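Local coordinates for probable fatty acyl-CoA transferase Rv3272 (Mycobacterium tuberculosis, PDB 5YX6), which binds fatty acyl-CoAs of varying chain length, palmitoyl-CoA most tightly, and probably acts in fatty acid metabolism as a family III CoA transferase, at residues A185-A188 and A189-H192; V149-A153 and G154-G158. One frame throughout, in Å; residues are numbered along the deposited sequence.

Contact 1: A185-A188 and A189-H192; sequences AVLA and ALLH
Val186 and Leu190, one helical turn apart on helix 173-196, lie side by side and point the same way, with CG1 of Val186 4.0 Å from CD1 of Leu190. With chi1 at 165°, CG1 of Val186 stands opposite the backbone N and beside the carbonyl carbon, on the side of Leu190. Leu187 reaches the same leucine from the neighbouring position, its CD1 4.2 Å from CD1 of Leu190, so one methyl of Leu190 meets both residues. The same side chains rest on the sheet: Val186 on Leu100 and Ala128, Leu190 on Val98 and Ile126. Ala185 and Ala189 pack on Val202 of strand 201-205 with nothing larger than a methyl.

The backbone bonds are those of a regular alpha-helix. Four successive i to i+4 bonds cross the junction, from Ala189 N to Ala185 O through to His192 N to Ala188 O, the last spanning 2.8 Å. That of Leu190 N to Val186 O, 2.9 Å, approaches nearly in line with the carbonyl (C=O...N 162°).

Polar chemistry enters with His192, whose ring leads away from the preceding turn. Its ND1 is hydrogen-bonded to Asn196, and the ring meets Phe372 of the second subunit edge-to-face. Leu190 touches Leu191 of that subunit, and Ala188 its Tyr369.

One short run of helix thus serves two surfaces: Val186, Ala185 and Ala189 pack on the Rossmann-fold sheet, Ala188 and Leu191 on the second subunit, and Leu190 on both. With its peptide groups paired within the helix, the buried packing around this turn is chiefly hydrophobic, and within 185-192 the histidine alone carries a polar side chain.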
ATOM      1  N   ALA A 185      10.716  -6.000   2.507  1.00 24.19           N
ATOM      2  CA  ALA A 185      11.792  -6.706   1.835  1.00 26.93           C
ATOM      3  C   ALA A 185      13.113  -6.635   2.606  1.00 28.38           C
ATOM      4  O   ALA A 185      13.874  -7.594   2.629  1.00 25.91           O
ATOM      5  CB  ALA A 185      11.965  -6.160   0.450  1.00 29.44           C
ATOM      6  N   VAL A 186      13.379  -5.506   3.251  1.00 25.70           N
ATOM      7  CA  VAL A 186      14.546  -5.409   4.110  1.00 21.47           C
ATOM      8  C   VAL A 186      14.415  -6.377   5.287  1.00 26.11           C
ATOM      9  O   VAL A 186      15.362  -7.076   5.635  1.00 26.29           O
ATOM     10  CB  VAL A 186      14.744  -3.974   4.636  1.00 27.07           C
ATOM     11  CG1 VAL A 186      15.711  -3.968   5.793  1.00 25.62           C
ATOM     12  CG2 VAL A 186      15.235  -3.044   3.507  1.00 22.05           C
ATOM     13  N   LEU A 187      13.231  -6.432   5.885  1.00 27.70           N
ATOM     14  CA  LEU A 187      12.986  -7.318   7.016  1.00 23.44           C
ATOM     15  C   LEU A 187      13.201  -8.783   6.630  1.00 27.92           C
ATOM     16  O   LEU A 187      13.841  -9.546   7.369  1.00 29.52           O
ATOM     17  CB  LEU A 187      11.574  -7.111   7.542  1.00 26.17           C
ATOM     18  CG  LEU A 187      11.300  -6.200   8.742  1.00 31.25           C
ATOM     19  CD1 LEU A 187      12.509  -5.394   9.169  1.00 23.81           C
ATOM     20  CD2 LEU A 187      10.093  -5.292   8.472  1.00 25.59           C
ATOM     21  N   ALA A 188      12.689  -9.166   5.464  1.00 23.69           N
ATOM     22  CA  ALA A 188      12.884 -10.518   4.959  1.00 26.23           C
ATOM     23  C   ALA A 188      14.373 -10.810   4.803  1.00 29.60           C
ATOM     24  O   ALA A 188      14.855 -11.868   5.216  1.00 28.72           O
ATOM     25  CB  ALA A 188      12.155 -10.712   3.637  1.00 25.47           C
ATOM     26  N   ALA A 189      15.103  -9.852   4.237  1.00 25.82           N
ATOM     27  CA  ALA A 189      16.539 -10.006   4.041  1.00 27.47           C
ATOM     28  C   ALA A 189      17.295 -10.159   5.368  1.00 27.71           C
ATOM     29  O   ALA A 189      18.193 -10.980   5.476  1.00 25.24           O
ATOM     30  CB  ALA A 189      17.086  -8.828   3.259  1.00 22.38           C
ATOM     31  N   LEU A 190      16.930  -9.362   6.365  1.00 27.82           N
ATOM     32  CA  LEU A 190      17.539  -9.446   7.686  1.00 28.32           C
ATOM     33  C   LEU A 190      17.309 -10.820   8.319  1.00 28.82           C
ATOM     34  O   LEU A 190      18.172 -11.345   9.019  1.00 28.49           O
ATOM     35  CB  LEU A 190      16.987  -8.349   8.595  1.00 23.51           C
ATOM     36  CG  LEU A 190      17.494  -6.941   8.285  1.00 28.36           C
ATOM     37  CD1 LEU A 190      16.702  -5.923   9.093  1.00 26.79           C
ATOM     38  CD2 LEU A 190      18.998  -6.810   8.553  1.00 30.57           C
ATOM     39  N   LEU A 191      16.133 -11.386   8.072  1.00 28.26           N
ATOM     40  CA  LEU A 191      15.780 -12.701   8.589  1.00 30.39           C
ATOM     41  C   LEU A 191      16.549 -13.775   7.841  1.00 32.94           C
ATOM     42  O   LEU A 191      17.048 -14.725   8.439  1.00 32.94           O
ATOM     43  CB  LEU A 191      14.284 -12.935   8.445  1.00 22.17           C
ATOM     44  CG  LEU A 191      13.504 -13.922   9.306  1.00 33.56           C
ATOM     45  CD1 LEU A 191      13.922 -13.931  10.774  1.00 28.58           C
ATOM     46  CD2 LEU A 191      12.030 -13.567   9.161  1.00 31.16           C
ATOM     47  N   HIS A 192      16.668 -13.589   6.530  1.00 30.24           N
ATOM     48  CA  HIS A 192      17.401 -14.517   5.675  1.00 33.16           C
ATOM     49  C   HIS A 192      18.827 -14.618   6.190  1.00 29.53           C
ATOM     50  O   HIS A 192      19.375 -15.707   6.333  1.00 32.30           O
ATOM     51  CB  HIS A 192      17.381 -14.033   4.216  1.00 32.58           C
ATOM     52  CG  HIS A 192      17.703 -15.084   3.199  1.00 29.21           C
ATOM     53  ND1 HIS A 192      17.448 -16.427   3.395  1.00 31.33           N
ATOM     54  CD2 HIS A 192      18.256 -14.988   1.966  1.00 29.70           C
ATOM     55  CE1 HIS A 192      17.826 -17.105   2.329  1.00 28.62           C
ATOM     56  NE2 HIS A 192      18.322 -16.255   1.445  1.00 28.19           N
TER

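Contact 2: V149-A153 and G154-G158; sequences VAAEA and GMTTG
Met155 folds back over the last turn of helix 146-152, laying its thioether against Ala150: SD stands 3.8 Å from CB of Ala150. The side chain leaves with CG anti to the carbonyl carbon (chi1 -72°) and runs extended from there, which carries the sulfur past the carbonyl of Ala150 to its methyl. On the way CB of Met155 passes 3.2 Å from Ala150 O, the same oxygen that accepts the Met155 backbone N-H at 3.0 Å. Beyond the turn, Met155 also packs on Leu173 and Val174 of helix 173-196 and on helix 206-213.

Thr156 meets Ala151 twice, by its methyl directly and by its hydroxyl through a water. The methyl CG2 lies 4.1 Å from CB of Ala151, and the hydroxyl OG1 donates to the water at 2.7 Å. That water in turn donates to Ala151 O, also at 2.7 Å, bridging side chain and helix end.

Gly154 makes the reversal possible. Its positive phi of 103° would jam a side chain against the preceding carbonyl oxygen, and its N-H makes a weak bond to Ala151 O. This weak bond and that of Met155 N to Ala150 O, with the positive phi, make a Schellman motif. A type I beta turn follows, in which Gly154 O accepts both the backbone N and the hydroxyl of Thr157, the latter at 2.7 Å.

Ala150 lies about 9 Å, side chain to side chain, from Asp175, the inferred nucleophile, without touching it. In this Schellman cap the carbonyls of Ala150 and Ala151 are met by backbone N-H groups and, for Ala151, a water, while a methionine covers its apolar side.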
ATOM      1  N   VAL A 149       3.733   7.494 -12.216  1.00 29.17           N
ATOM      2  CA  VAL A 149       3.794   6.043 -12.068  1.00 30.47           C
ATOM      3  C   VAL A 149       2.389   5.439 -11.880  1.00 26.87           C
ATOM      4  O   VAL A 149       2.063   4.414 -12.477  1.00 26.34           O
ATOM      5  CB  VAL A 149       4.700   5.639 -10.877  1.00 30.83           C
ATOM      6  CG1 VAL A 149       4.599   4.138 -10.596  1.00 25.63           C
ATOM      7  CG2 VAL A 149       6.137   6.067 -11.139  1.00 29.33           C
ATOM      8  N   ALA A 150       1.568   6.090 -11.058  1.00 25.36           N
ATOM      9  CA  ALA A 150       0.179   5.667 -10.834  1.00 29.56           C
ATOM     10  C   ALA A 150      -0.619   5.610 -12.137  1.00 30.00           C
ATOM     11  O   ALA A 150      -1.334   4.643 -12.399  1.00 29.92           O
ATOM     12  CB  ALA A 150      -0.503   6.608  -9.850  1.00 24.44           C
ATOM     13  N   ALA A 151      -0.479   6.651 -12.954  1.00 31.31           N
ATOM     14  CA  ALA A 151      -1.208   6.763 -14.214  1.00 30.43           C
ATOM     15  C   ALA A 151      -0.665   5.800 -15.262  1.00 27.26           C
ATOM     16  O   ALA A 151      -1.411   5.248 -16.057  1.00 32.31           O
ATOM     17  CB  ALA A 151      -1.156   8.200 -14.737  1.00 30.28           C
ATOM     18  N   GLU A 152       0.642   5.609 -15.277  1.00 28.27           N
ATOM     19  CA  GLU A 152       1.236   4.718 -16.256  1.00 30.44           C
ATOM     20  C   GLU A 152       0.890   3.252 -15.928  1.00 33.18           C
ATOM     21  O   GLU A 152       0.809   2.410 -16.830  1.00 31.51           O
ATOM     22  CB  GLU A 152       2.753   4.949 -16.340  1.00 26.15           C
ATOM     23  CG  GLU A 152       3.416   4.197 -17.484  1.00 29.96           C
ATOM     24  CD  GLU A 152       4.791   4.738 -17.864  1.00 34.71           C
ATOM     25  OE1 GLU A 152       5.267   5.720 -17.250  1.00 32.08           O
ATOM     26  OE2 GLU A 152       5.397   4.174 -18.796  1.00 35.66           O
ATOM     27  N   ALA A 153       0.665   2.961 -14.645  1.00 28.09           N
ATOM     28  CA  ALA A 153       0.274   1.610 -14.202  1.00 28.03           C
ATOM     29  C   ALA A 153      -1.243   1.344 -14.266  1.00 34.58           C
ATOM     30  O   ALA A 153      -1.713   0.267 -13.876  1.00 31.64           O
ATOM     31  CB  ALA A 153       0.770   1.363 -12.801  1.00 26.47           C
ATOM     32  N   GLY A 154      -2.016   2.338 -14.687  1.00 26.16           N
ATOM     33  CA  GLY A 154      -3.429   2.105 -14.920  1.00 29.83           C
ATOM     34  C   GLY A 154      -4.427   2.600 -13.888  1.00 27.88           C
ATOM     35  O   GLY A 154      -5.616   2.314 -14.005  1.00 29.20           O
ATOM     36  N   MET A 155      -3.970   3.375 -12.910  1.00 27.24           N
ATOM     37  CA  MET A 155      -4.814   3.708 -11.764  1.00 30.96           C
ATOM     38  C   MET A 155      -5.885   4.769 -12.025  1.00 33.95           C
ATOM     39  O   MET A 155      -6.642   5.109 -11.114  1.00 36.73           O
ATOM     40  CB  MET A 155      -3.943   4.155 -10.593  1.00 27.42           C
ATOM     41  CG  MET A 155      -3.181   3.006  -9.969  1.00 29.42           C
ATOM     42  SD  MET A 155      -2.191   3.499  -8.553  1.00 32.80           S
ATOM     43  CE  MET A 155      -1.923   1.895  -7.788  1.00 33.78           C
ATOM     44  N   THR A 156      -5.982   5.256 -13.259  1.00 31.04           N
ATOM     45  CA  THR A 156      -7.024   6.217 -13.612  1.00 35.02           C
ATOM     46  C   THR A 156      -8.226   5.502 -14.225  1.00 36.19           C
ATOM     47  O   THR A 156      -9.257   6.125 -14.477  1.00 41.08           O
ATOM     48  CB  THR A 156      -6.518   7.325 -14.618  1.00 38.59           C
ATOM     49  OG1 THR A 156      -6.263   6.757 -15.912  1.00 31.47           O
ATOM     50  CG2 THR A 156      -5.253   8.022 -14.110  1.00 34.03           C
ATOM     51  N   THR A 157      -8.087   4.200 -14.462  1.00 32.01           N
ATOM     52  CA  THR A 157      -9.108   3.426 -15.168  1.00 33.66           C
ATOM     53  C   THR A 157     -10.479   3.442 -14.477  1.00 40.19           C
ATOM     54  O   THR A 157     -10.577   3.298 -13.255  1.00 34.53           O
ATOM     55  CB  THR A 157      -8.663   1.947 -15.333  1.00 37.93           C
ATOM     56  OG1 THR A 157      -7.389   1.890 -15.988  1.00 37.15           O
ATOM     57  CG2 THR A 157      -9.670   1.154 -16.145  1.00 35.44           C
ATOM     58  N   GLY A 158     -11.530   3.630 -15.277  1.00 40.53           N
ATOM     59  CA  GLY A 158     -12.905   3.493 -14.822  1.00 38.89           C
ATOM     60  C   GLY A 158     -13.422   4.482 -13.796  1.00 39.24           C
ATOM     61  O   GLY A 158     -14.305   4.153 -13.004  1.00 42.75           O
TER
HETATM   62  O   HOH W   1      -4.132   5.165 -15.726  1.00 25.34           O

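Overall arrangement
Both contacts are local and largely buried, and both reach the second subunit, yet they show the middle of one helix and the end of another. Contact 1 lies within helix 173-196, where the backbone is regular and the side chains join the sheet to the dimer partner. Contact 2 is the end of helix 146-152, the preceding helix in the chain; here a glycine, a water and two threonine hydroxyls take part where the chain leaves the helix, and Thr156 and Thr157 are partly exposed. Their nearest atoms are about 17 Å apart, but Met155 of contact 2 packs on the start of the helix that carries contact 1, linking the two indirectly.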